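Local coordinates for protein AncCDT-1 (Synthetic construct, PDB 5T0W) that binds arginine as an ancestral amino acid-binding protein of the periplasmic type, probably serving transport, and is a precursor of cyclohexadienyl dehydratase, at residues Val27-Asp32 with Val86-Thr91; Lys34-Lys39 with Ser182-Tyr187; Lys99-Asp104 with Ile213-Pro218. All blocks are in the same frame, centred on the assembly; numbering follows the deposited sequence.

Interaction 1: Val27-Asp32 with Val86-Thr91. With ARG (arginine), chain E.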
loop_
_atom_site.group_PDB
_atom_site.type_symbol
_atom_site.label_atom_id
_atom_site.label_comp_id
_atom_site.label_asym_id
_atom_site.label_seq_id
_atom_site.Cartn_x
_atom_site.Cartn_y
_atom_site.Cartn_z
ATOM N N VAL A 27 1.782 -6.880 -13.379
ATOM C CA VAL A 27 1.865 -6.104 -12.150
ATOM C C VAL A 27 1.084 -6.741 -11.029
ATOM O O VAL A 27 -0.147 -6.736 -11.042
ATOM C CB VAL A 27 1.329 -4.673 -12.364
ATOM C CG1 VAL A 27 1.360 -3.886 -11.067
ATOM C CG2 VAL A 27 2.136 -3.973 -13.449
ATOM N N GLY A 28 1.806 -7.241 -10.039
ATOM C CA GLY A 28 1.196 -7.756 -8.819
ATOM C C GLY A 28 0.606 -6.657 -7.965
ATOM O O GLY A 28 1.303 -5.707 -7.609
ATOM N N THR A 29 -0.693 -6.752 -7.683
ATOM C CA THR A 29 -1.381 -5.729 -6.883
ATOM C C THR A 29 -2.505 -6.371 -5.988
ATOM O O THR A 29 -3.035 -7.403 -6.369
ATOM C CB THR A 29 -1.733 -4.497 -7.783
ATOM O OG1 THR A 29 -2.046 -3.356 -6.978
ATOM C CG2 THR A 29 -2.881 -4.780 -8.731
ATOM N N ASP A 30 -2.782 -5.831 -4.783
ATOM C CA ASP A 30 -3.846 -6.294 -3.885
ATOM C C ASP A 30 -4.884 -5.206 -3.994
ATOM O O ASP A 30 -4.823 -4.157 -3.326
ATOM C CB ASP A 30 -3.399 -6.467 -2.427
ATOM C CG ASP A 30 -4.578 -6.518 -1.460
ATOM O OD1 ASP A 30 -5.203 -5.457 -1.216
ATOM O OD2 ASP A 30 -4.897 -7.623 -0.959
ATOM N N ALA A 31 -5.863 -5.475 -4.842
ATOM C CA ALA A 31 -6.651 -4.423 -5.463
ATOM C C ALA A 31 -7.943 -3.934 -4.709
ATOM O O ALA A 31 -8.926 -3.415 -5.298
ATOM C CB ALA A 31 -6.919 -4.840 -6.894
ATOM N N ASP A 32 -7.917 -4.081 -3.387
ATOM C CA ASP A 32 -8.853 -3.335 -2.527
ATOM C C ASP A 32 -8.042 -2.477 -1.596
ATOM O O ASP A 32 -7.873 -2.809 -0.427
ATOM C CB ASP A 32 -9.870 -4.192 -1.752
ATOM C CG ASP A 32 -11.134 -3.390 -1.378
ATOM O OD1 ASP A 32 -11.097 -2.133 -1.472
ATOM O OD2 ASP A 32 -12.179 -4.020 -1.023
ATOM N N VAL A 86 5.806 -5.448 -8.019
ATOM C CA VAL A 86 4.742 -5.096 -7.047
ATOM C C VAL A 86 4.462 -3.585 -7.115
ATOM O O VAL A 86 5.351 -2.799 -6.897
ATOM C CB VAL A 86 5.149 -5.462 -5.621
ATOM C CG1 VAL A 86 4.088 -5.051 -4.642
ATOM C CG2 VAL A 86 5.418 -6.944 -5.512
ATOM N N MET A 87 3.239 -3.203 -7.439
ATOM C CA MET A 87 2.832 -1.807 -7.383
ATOM C C MET A 87 1.532 -1.733 -6.580
ATOM O O MET A 87 0.441 -1.953 -7.108
ATOM C CB MET A 87 2.643 -1.234 -8.784
ATOM C CG MET A 87 3.796 -1.535 -9.738
ATOM S SD MET A 87 3.882 -0.689 -11.342
ATOM C CE MET A 87 4.003 1.077 -11.044
ATOM N N SER A 88 1.680 -1.587 -5.267
ATOM C CA SER A 88 0.581 -1.893 -4.335
ATOM C C SER A 88 0.745 -1.219 -2.991
ATOM O O SER A 88 0.497 -1.811 -1.948
ATOM C CB SER A 88 0.396 -3.407 -4.155
ATOM O OG SER A 88 -0.938 -3.697 -3.788
ATOM N N GLY A 89 1.165 0.033 -3.042
ATOM C CA GLY A 89 1.332 0.846 -1.850
ATOM C C GLY A 89 2.324 0.280 -0.868
ATOM O O GLY A 89 2.102 0.342 0.323
ATOM N N MET A 90 3.398 -0.308 -1.385
ATOM C CA MET A 90 4.325 -1.020 -0.551
ATOM C C MET A 90 5.410 -0.151 0.087
ATOM O O MET A 90 6.221 0.463 -0.577
ATOM C CB MET A 90 4.963 -2.118 -1.344
ATOM C CG MET A 90 5.796 -3.023 -0.487
ATOM S SD MET A 90 6.167 -4.529 -1.321
ATOM C CE MET A 90 7.242 -5.267 -0.114
ATOM N N THR A 91 5.391 -0.099 1.406
ATOM C CA THR A 91 6.405 0.583 2.182
ATOM C C THR A 91 7.748 -0.160 2.057
ATOM O O THR A 91 7.796 -1.368 2.083
ATOM C CB THR A 91 5.980 0.620 3.657
ATOM O OG1 THR A 91 4.744 1.326 3.781
ATOM C CG2 THR A 91 7.018 1.291 4.497
HETATM N N ARG E . 2.027 0.473 3.150
HETATM C CA ARG E . 1.712 -0.702 3.974
HETATM C C ARG E . 2.727 -1.741 3.682
HETATM O O ARG E . 2.829 -2.683 4.468
HETATM C CB ARG E . 0.354 -1.243 3.638
HETATM C CG ARG E . 0.307 -1.776 2.236
HETATM C CD ARG E . -0.984 -2.546 1.968
HETATM N NE ARG E . -1.289 -2.510 0.548
HETATM C CZ ARG E . -2.281 -3.184 -0.013
HETATM N NH1 ARG E . -2.512 -3.074 -1.327
HETATM N NH2 ARG E . -3.050 -3.959 0.740
HETATM O OXT ARG E . 3.429 -1.654 2.655
#
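The guanidinium end of the arginine pocket forms where Thr29 and Asp30 meet Met87 and Ser88, at the C-terminal ends of the neighbouring parallel strands 24-29 and 85-86. Gly28 and Val86 pair in the sheet with their CA atoms 4.8 Å apart, and Met87 N donates a hydrogen bond to Gly28 O. One residue further on, the bonds run between side-chain hydroxyls and backbone. Thr29 OG1 lies anti to its own backbone N (chi1 -164°) and gives a hydrogen bond to Met87 O, 2.9 Å away, approaching the carbonyl from a direction tilted 24° out of its plane. Ser88 OG in turn accepts a nearly straight bond from Asp30 N at 3.0 Å, with 172° at the hydrogen. Further back along the strand, Val27 CG1 packs on Met87 CG at 3.6 Å, and both residues touch Ala53 of helix 48-60.

The bound arginine is hydrogen-bonded to both segments. Its NE donates to Ser88 O at 3.1 Å, while NH1 bonds Ser88 OG and reaches Ser88 O and Asp30 O more weakly. NH2 makes a weak bond to Asp30 OD1 at 3.3 Å. At the other end of the ligand, Gly89 O and Thr91 OG1 both accept from its amino N, and Thr91 N donates to carboxylate OXT at 2.8 Å. Asp181, Gln139, Arg96 and Thr143 supply further hydrogen bonds to the arginine.

Ser88 OG thus sits between the two segments and the ligand, accepting from Asp30 N and from NH1. Together with Ser88 O, Asp30 O and the carboxylate oxygen Asp30 OD1, it offers the guanidinium a set of acceptors that would suit a cationic group.

Interaction 2: Lys34-Lys39 with Ser182-Tyr187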
loop_
_atom_site.group_PDB
_atom_site.type_symbol
_atom_site.label_atom_id
_atom_site.label_comp_id
_atom_site.label_asym_id
_atom_site.label_seq_id
_atom_site.Cartn_x
_atom_site.Cartn_y
_atom_site.Cartn_z
ATOM N N LYS A 34 -7.812 1.523 -1.788
ATOM C CA LYS A 34 -8.014 2.862 -2.318
ATOM C C LYS A 34 -7.216 3.783 -1.486
ATOM O O LYS A 34 -7.129 3.586 -0.304
ATOM C CB LYS A 34 -9.464 3.291 -2.213
ATOM C CG LYS A 34 -10.382 2.606 -3.191
ATOM C CD LYS A 34 -11.881 2.646 -2.820
ATOM C CE LYS A 34 -12.385 1.413 -2.059
ATOM N NZ LYS A 34 -13.809 1.643 -1.628
ATOM N N PRO A 35 -6.632 4.804 -2.097
ATOM C CA PRO A 35 -6.666 5.148 -3.510
ATOM C C PRO A 35 -5.485 4.584 -4.362
ATOM O O PRO A 35 -5.238 5.076 -5.460
ATOM C CB PRO A 35 -6.604 6.669 -3.463
ATOM C CG PRO A 35 -5.683 6.932 -2.328
ATOM C CD PRO A 35 -5.909 5.826 -1.325
ATOM N N PHE A 36 -4.799 3.548 -3.894
ATOM C CA PHE A 36 -3.629 3.032 -4.614
ATOM C C PHE A 36 -4.005 2.053 -5.707
ATOM O O PHE A 36 -3.603 2.231 -6.861
ATOM C CB PHE A 36 -2.656 2.385 -3.647
ATOM C CG PHE A 36 -1.965 3.356 -2.772
ATOM C CD1 PHE A 36 -0.845 4.020 -3.227
ATOM C CD2 PHE A 36 -2.452 3.637 -1.502
ATOM C CE1 PHE A 36 -0.200 4.955 -2.441
ATOM C CE2 PHE A 36 -1.809 4.568 -0.689
ATOM C CZ PHE A 36 -0.680 5.220 -1.166
ATOM N N SER A 37 -4.797 1.036 -5.369
ATOM C CA SER A 37 -5.357 0.162 -6.395
ATOM C C SER A 37 -6.678 -0.451 -5.948
ATOM O O SER A 37 -6.794 -1.007 -4.843
ATOM C CB SER A 37 -4.383 -0.944 -6.773
ATOM O OG SER A 37 -4.114 -1.726 -5.651
ATOM N N PHE A 38 -7.671 -0.352 -6.820
ATOM C CA PHE A 38 -8.993 -0.833 -6.502
ATOM C C PHE A 38 -9.795 -1.023 -7.777
ATOM O O PHE A 38 -9.288 -0.901 -8.916
ATOM C CB PHE A 38 -9.681 0.091 -5.495
ATOM C CG PHE A 38 -9.750 1.517 -5.922
ATOM C CD1 PHE A 38 -8.644 2.329 -5.824
ATOM C CD2 PHE A 38 -10.956 2.059 -6.393
ATOM C CE1 PHE A 38 -8.714 3.657 -6.203
ATOM C CE2 PHE A 38 -11.034 3.378 -6.770
ATOM C CZ PHE A 38 -9.901 4.180 -6.687
ATOM N N LYS A 39 -11.020 -1.464 -7.569
ATOM C CA LYS A 39 -11.987 -1.564 -8.637
ATOM C C LYS A 39 -12.861 -0.343 -8.584
ATOM O O LYS A 39 -13.255 0.095 -7.509
ATOM C CB LYS A 39 -12.839 -2.822 -8.444
ATOM C CG LYS A 39 -12.045 -4.123 -8.331
ATOM C CD LYS A 39 -10.889 -4.224 -9.312
ATOM C CE LYS A 39 -10.487 -5.687 -9.512
ATOM N NZ LYS A 39 -11.483 -6.453 -10.318
ATOM N N SER A 182 -1.716 6.649 6.173
ATOM C CA SER A 182 -2.439 7.937 6.222
ATOM C C SER A 182 -3.359 8.172 5.033
ATOM O O SER A 182 -4.509 8.576 5.220
ATOM C CB SER A 182 -1.525 9.165 6.289
ATOM O OG SER A 182 -0.259 8.952 6.874
ATOM N N PRO A 183 -2.875 7.969 3.808
ATOM C CA PRO A 183 -3.745 8.296 2.666
ATOM C C PRO A 183 -4.951 7.376 2.551
ATOM O O PRO A 183 -5.977 7.761 2.014
ATOM C CB PRO A 183 -2.818 8.154 1.453
ATOM C CG PRO A 183 -1.434 8.112 2.007
ATOM C CD PRO A 183 -1.564 7.491 3.371
ATOM N N VAL A 184 -4.822 6.158 3.070
ATOM C CA VAL A 184 -5.963 5.230 3.075
ATOM C C VAL A 184 -6.970 5.649 4.137
ATOM O O VAL A 184 -8.166 5.665 3.890
ATOM C CB VAL A 184 -5.522 3.783 3.318
ATOM C CG1 VAL A 184 -6.714 2.865 3.425
ATOM C CG2 VAL A 184 -4.602 3.338 2.200
ATOM N N ALA A 185 -6.463 6.019 5.309
ATOM C CA ALA A 185 -7.290 6.485 6.413
ATOM C C ALA A 185 -8.101 7.694 6.009
ATOM O O ALA A 185 -9.299 7.793 6.322
ATOM C CB ALA A 185 -6.406 6.838 7.602
ATOM N N ALA A 186 -7.453 8.622 5.308
ATOM C CA ALA A 186 -8.130 9.805 4.850
ATOM C C ALA A 186 -9.243 9.429 3.893
ATOM O O ALA A 186 -10.380 9.903 4.019
ATOM C CB ALA A 186 -7.142 10.753 4.187
ATOM N N TYR A 187 -8.917 8.576 2.937
ATOM C CA TYR A 187 -9.903 8.134 1.943
ATOM C C TYR A 187 -11.121 7.464 2.608
ATOM O O TYR A 187 -12.240 7.806 2.286
ATOM C CB TYR A 187 -9.226 7.250 0.885
ATOM C CG TYR A 187 -10.097 6.898 -0.314
ATOM C CD1 TYR A 187 -11.094 5.922 -0.219
ATOM C CD2 TYR A 187 -9.911 7.567 -1.574
ATOM C CE1 TYR A 187 -11.886 5.616 -1.325
ATOM C CE2 TYR A 187 -10.688 7.258 -2.692
ATOM C CZ TYR A 187 -11.668 6.271 -2.567
ATOM O OH TYR A 187 -12.468 5.943 -3.638
#
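Lys34 and Val184 come nearest along the backbone, with their CA atoms 6.2 Å apart, where an irregular loop meets the first turns of helix 182-189. A cis peptide bond joins Lys34 to Pro35, and a classic beta bulge follows at Phe36 and Ser37, both opposite Tyr33, before strand 38-39 begins. No hydrogen bond crosses between the segments, and the contact is mainly apolar, made largely by side chains. Tyr187, its CG anti to the backbone N (chi1 -171°), extends from the helix toward the loop and lays one ring face against Lys34. CB of that lysine stands 3.7 Å from the ring centroid and 20° off the normal, a CH-pi contact, and the aliphatic chain crosses toward the hydroxyl end, where CD lies near CE1 and OH. Lys34 CG also lies over one face of the Phe38 ring, toward its rim.

In the two-lobed fold of family 3 solute-binding proteins, this contact spans the cleft: the loop belongs to one lobe and the helix to the other, consistent with a closed, ligand-bound form. Pro35 CB also packs on Tyr187, 3.9 Å from CD2. Nearer the ligand, Val184 CG2 meets the edge of the Phe36 ring, 4.2 Å from CE2, and Pro183 CB approaches the same carbon at 4.3 Å. Val184 CG2 also rests against Lys34 O. Helix 236-245 borders this group, with Phe245 touching both Pro35 and Pro183.

Interaction 3: Lys99-Asp104 with Ile213-Pro218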
loop_
_atom_site.group_PDB
_atom_site.type_symbol
_atom_site.label_atom_id
_atom_site.label_comp_id
_atom_site.label_asym_id
_atom_site.label_seq_id
_atom_site.Cartn_x
_atom_site.Cartn_y
_atom_site.Cartn_z
ATOM N N LYS A 99 14.616 -9.345 1.143
ATOM C CA LYS A 99 13.953 -10.327 0.299
ATOM C C LYS A 99 13.796 -9.877 -1.157
ATOM O O LYS A 99 13.832 -10.693 -2.092
ATOM C CB LYS A 99 12.596 -10.697 0.926
ATOM C CG LYS A 99 12.729 -11.654 2.112
ATOM C CD LYS A 99 11.409 -11.997 2.781
ATOM C CE LYS A 99 11.032 -10.970 3.841
ATOM N NZ LYS A 99 9.832 -11.445 4.606
ATOM N N VAL A 100 13.610 -8.579 -1.363
ATOM C CA VAL A 100 13.402 -8.033 -2.704
ATOM C C VAL A 100 14.126 -6.714 -2.828
ATOM O O VAL A 100 14.606 -6.162 -1.838
ATOM C CB VAL A 100 11.908 -7.793 -2.988
ATOM C CG1 VAL A 100 11.110 -9.073 -2.878
ATOM C CG2 VAL A 100 11.326 -6.745 -2.027
ATOM N N ASP A 101 14.200 -6.220 -4.049
ATOM C CA ASP A 101 14.775 -4.922 -4.316
ATOM C C ASP A 101 13.652 -3.924 -4.512
ATOM O O ASP A 101 12.656 -4.206 -5.161
ATOM C CB ASP A 101 15.649 -4.949 -5.585
ATOM C CG ASP A 101 17.075 -5.493 -5.370
ATOM O OD1 ASP A 101 17.631 -5.364 -4.267
ATOM O OD2 ASP A 101 17.609 -6.074 -6.363
ATOM N N PHE A 102 13.843 -2.718 -4.004
ATOM C CA PHE A 102 12.895 -1.625 -4.191
ATOM C C PHE A 102 13.418 -0.555 -5.120
ATOM O O PHE A 102 14.586 -0.226 -5.126
ATOM C CB PHE A 102 12.598 -0.973 -2.867
ATOM C CG PHE A 102 11.721 -1.778 -2.006
ATOM C CD1 PHE A 102 10.338 -1.727 -2.170
ATOM C CD2 PHE A 102 12.256 -2.588 -1.038
ATOM C CE1 PHE A 102 9.519 -2.455 -1.363
ATOM C CE2 PHE A 102 11.441 -3.319 -0.226
ATOM C CZ PHE A 102 10.078 -3.256 -0.391
ATOM N N SER A 103 12.503 0.004 -5.895
ATOM C CA SER A 103 12.753 1.191 -6.658
ATOM C C SER A 103 13.053 2.341 -5.713
ATOM O O SER A 103 12.966 2.211 -4.472
ATOM C CB SER A 103 11.502 1.547 -7.472
ATOM O OG SER A 103 10.504 2.172 -6.670
ATOM N N ASP A 104 13.425 3.464 -6.297
ATOM C CA ASP A 104 13.482 4.697 -5.535
ATOM C C ASP A 104 12.076 5.059 -5.025
ATOM O O ASP A 104 11.095 4.611 -5.604
ATOM C CB ASP A 104 14.017 5.834 -6.391
ATOM C CG ASP A 104 15.441 5.633 -6.789
ATOM O OD1 ASP A 104 16.242 5.277 -5.898
ATOM O OD2 ASP A 104 15.768 5.908 -7.966
ATOM N N ILE A 213 10.856 -5.534 -6.917
ATOM C CA ILE A 213 11.158 -6.557 -7.898
ATOM C C ILE A 213 12.091 -7.606 -7.289
ATOM O O ILE A 213 12.764 -7.336 -6.286
ATOM C CB ILE A 213 11.819 -5.990 -9.161
ATOM C CG1 ILE A 213 13.209 -5.456 -8.839
ATOM C CG2 ILE A 213 10.968 -4.889 -9.774
ATOM C CD1 ILE A 213 14.065 -5.242 -10.073
ATOM N N ARG A 214 12.167 -8.773 -7.917
ATOM C CA ARG A 214 13.107 -9.794 -7.483
ATOM C C ARG A 214 14.540 -9.277 -7.530
ATOM O O ARG A 214 14.895 -8.487 -8.413
ATOM C CB ARG A 214 13.030 -11.020 -8.378
ATOM C CG ARG A 214 11.749 -11.771 -8.292
ATOM C CD ARG A 214 11.834 -12.988 -9.201
ATOM N NE ARG A 214 11.697 -12.667 -10.632
ATOM C CZ ARG A 214 10.548 -12.383 -11.246
ATOM N NH1 ARG A 214 9.409 -12.341 -10.566
ATOM N NH2 ARG A 214 10.535 -12.118 -12.542
ATOM N N LYS A 215 15.358 -9.756 -6.593
ATOM C CA LYS A 215 16.813 -9.537 -6.603
ATOM C C LYS A 215 17.434 -10.092 -7.896
ATOM O O LYS A 215 16.850 -10.932 -8.581
ATOM C CB LYS A 215 17.485 -10.258 -5.442
ATOM C CG LYS A 215 16.963 -9.929 -4.058
ATOM C CD LYS A 215 17.639 -8.706 -3.470
ATOM C CE LYS A 215 17.436 -8.650 -1.959
ATOM N NZ LYS A 215 18.315 -7.620 -1.354
ATOM N N GLY A 216 18.619 -9.600 -8.221
ATOM C CA GLY A 216 19.378 -10.095 -9.357
ATOM C C GLY A 216 18.841 -9.679 -10.711
ATOM O O GLY A 216 18.956 -10.427 -11.692
ATOM N N ASP A 217 18.306 -8.465 -10.790
ATOM C CA ASP A 217 17.724 -7.961 -12.036
ATOM C C ASP A 217 17.923 -6.483 -12.162
ATOM O O ASP A 217 16.959 -5.733 -12.328
ATOM C CB ASP A 217 16.241 -8.284 -12.082
ATOM C CG ASP A 217 15.714 -8.356 -13.481
ATOM O OD1 ASP A 217 16.303 -7.738 -14.419
ATOM O OD2 ASP A 217 14.683 -9.054 -13.643
ATOM N N PRO A 218 19.184 -6.043 -12.138
ATOM C CA PRO A 218 19.459 -4.592 -12.141
ATOM C C PRO A 218 19.008 -3.866 -13.415
ATOM O O PRO A 218 18.781 -2.668 -13.386
ATOM C CB PRO A 218 20.986 -4.523 -11.975
ATOM C CG PRO A 218 21.474 -5.806 -12.544
ATOM C CD PRO A 218 20.414 -6.833 -12.250
#
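Asp101 and Ile213 form an antiparallel hydrogen-bonded pair, each giving its N-H to the carbonyl of the other: Asp101 N to Ile213 O at 2.9 Å and Ile213 N to Asp101 O at 2.8 Å. This two-bond ring joins the short strand 101-102 to the end of strand 207-213. Their side chains leave on the same face of the sheet, and Asp101 CB lies 4.1 Å from Ile213 CG1. On the preceding residue Val100 CB leans on Ile213 O, although the side chain turns away from 213-218, against Ile75 and Leu78 of helix 74-79.

Beyond the pair, the chain turns away through Arg214 to Gly216, and Lys215 folds back over Lys99-Asp101. Its chain bends at chi2 (-86°), which carries CD to 3.4 Å from Asp101 OD1 and CG alongside Lys99 O. The side chains of Asp101 and Lys215 cross at about a right angle. Lys215 NZ makes a long salt bridge to Asp101 OD1, at 3.7 Å, but its firmer partner is the carbonyl oxygen of Lys97, at the end of helix 94-97.

Further out, Arg214 directs its NH1 to the carbonyl oxygens of Leu78 and Phe83, and Ile213 packs on Leu220 and Leu221 of helix 218-233. Asp217 occupies the N-cap position of that helix, with its carboxylate bonded to Ser14 and Thr15.

Two reciprocal backbone bonds fix the register, while the long Asp101-Lys215 charge pair, with the lysine exposed to solvent, probably adds only a modest attraction.

All three contacts involve the lobe that holds strand 24-29. Only interaction 2 joins the lobes directly through protein side chains, though the arginine of interaction 1 also bonds Asp181 and Thr143. Interactions 1 and 2 have centres 12 Å apart, alternate along the chain, and touch where Thr29 OG1 lies 2.9 Å from Ser37 OG in a probable hydrogen bond; both contact helix 48-60. Interaction 1 closes before interaction 3 opens, 15 Å away between centres; Met90 CE meets Phe102 CZ at 3.5 Å, and both contacts adjoin helix 74-79 and involve strand 207-213. Interactions 2 and 3 also alternate but stay about 12 Å apart at their nearest atoms. Interaction 1 thus links the interlobe contact to the peripheral strand pair.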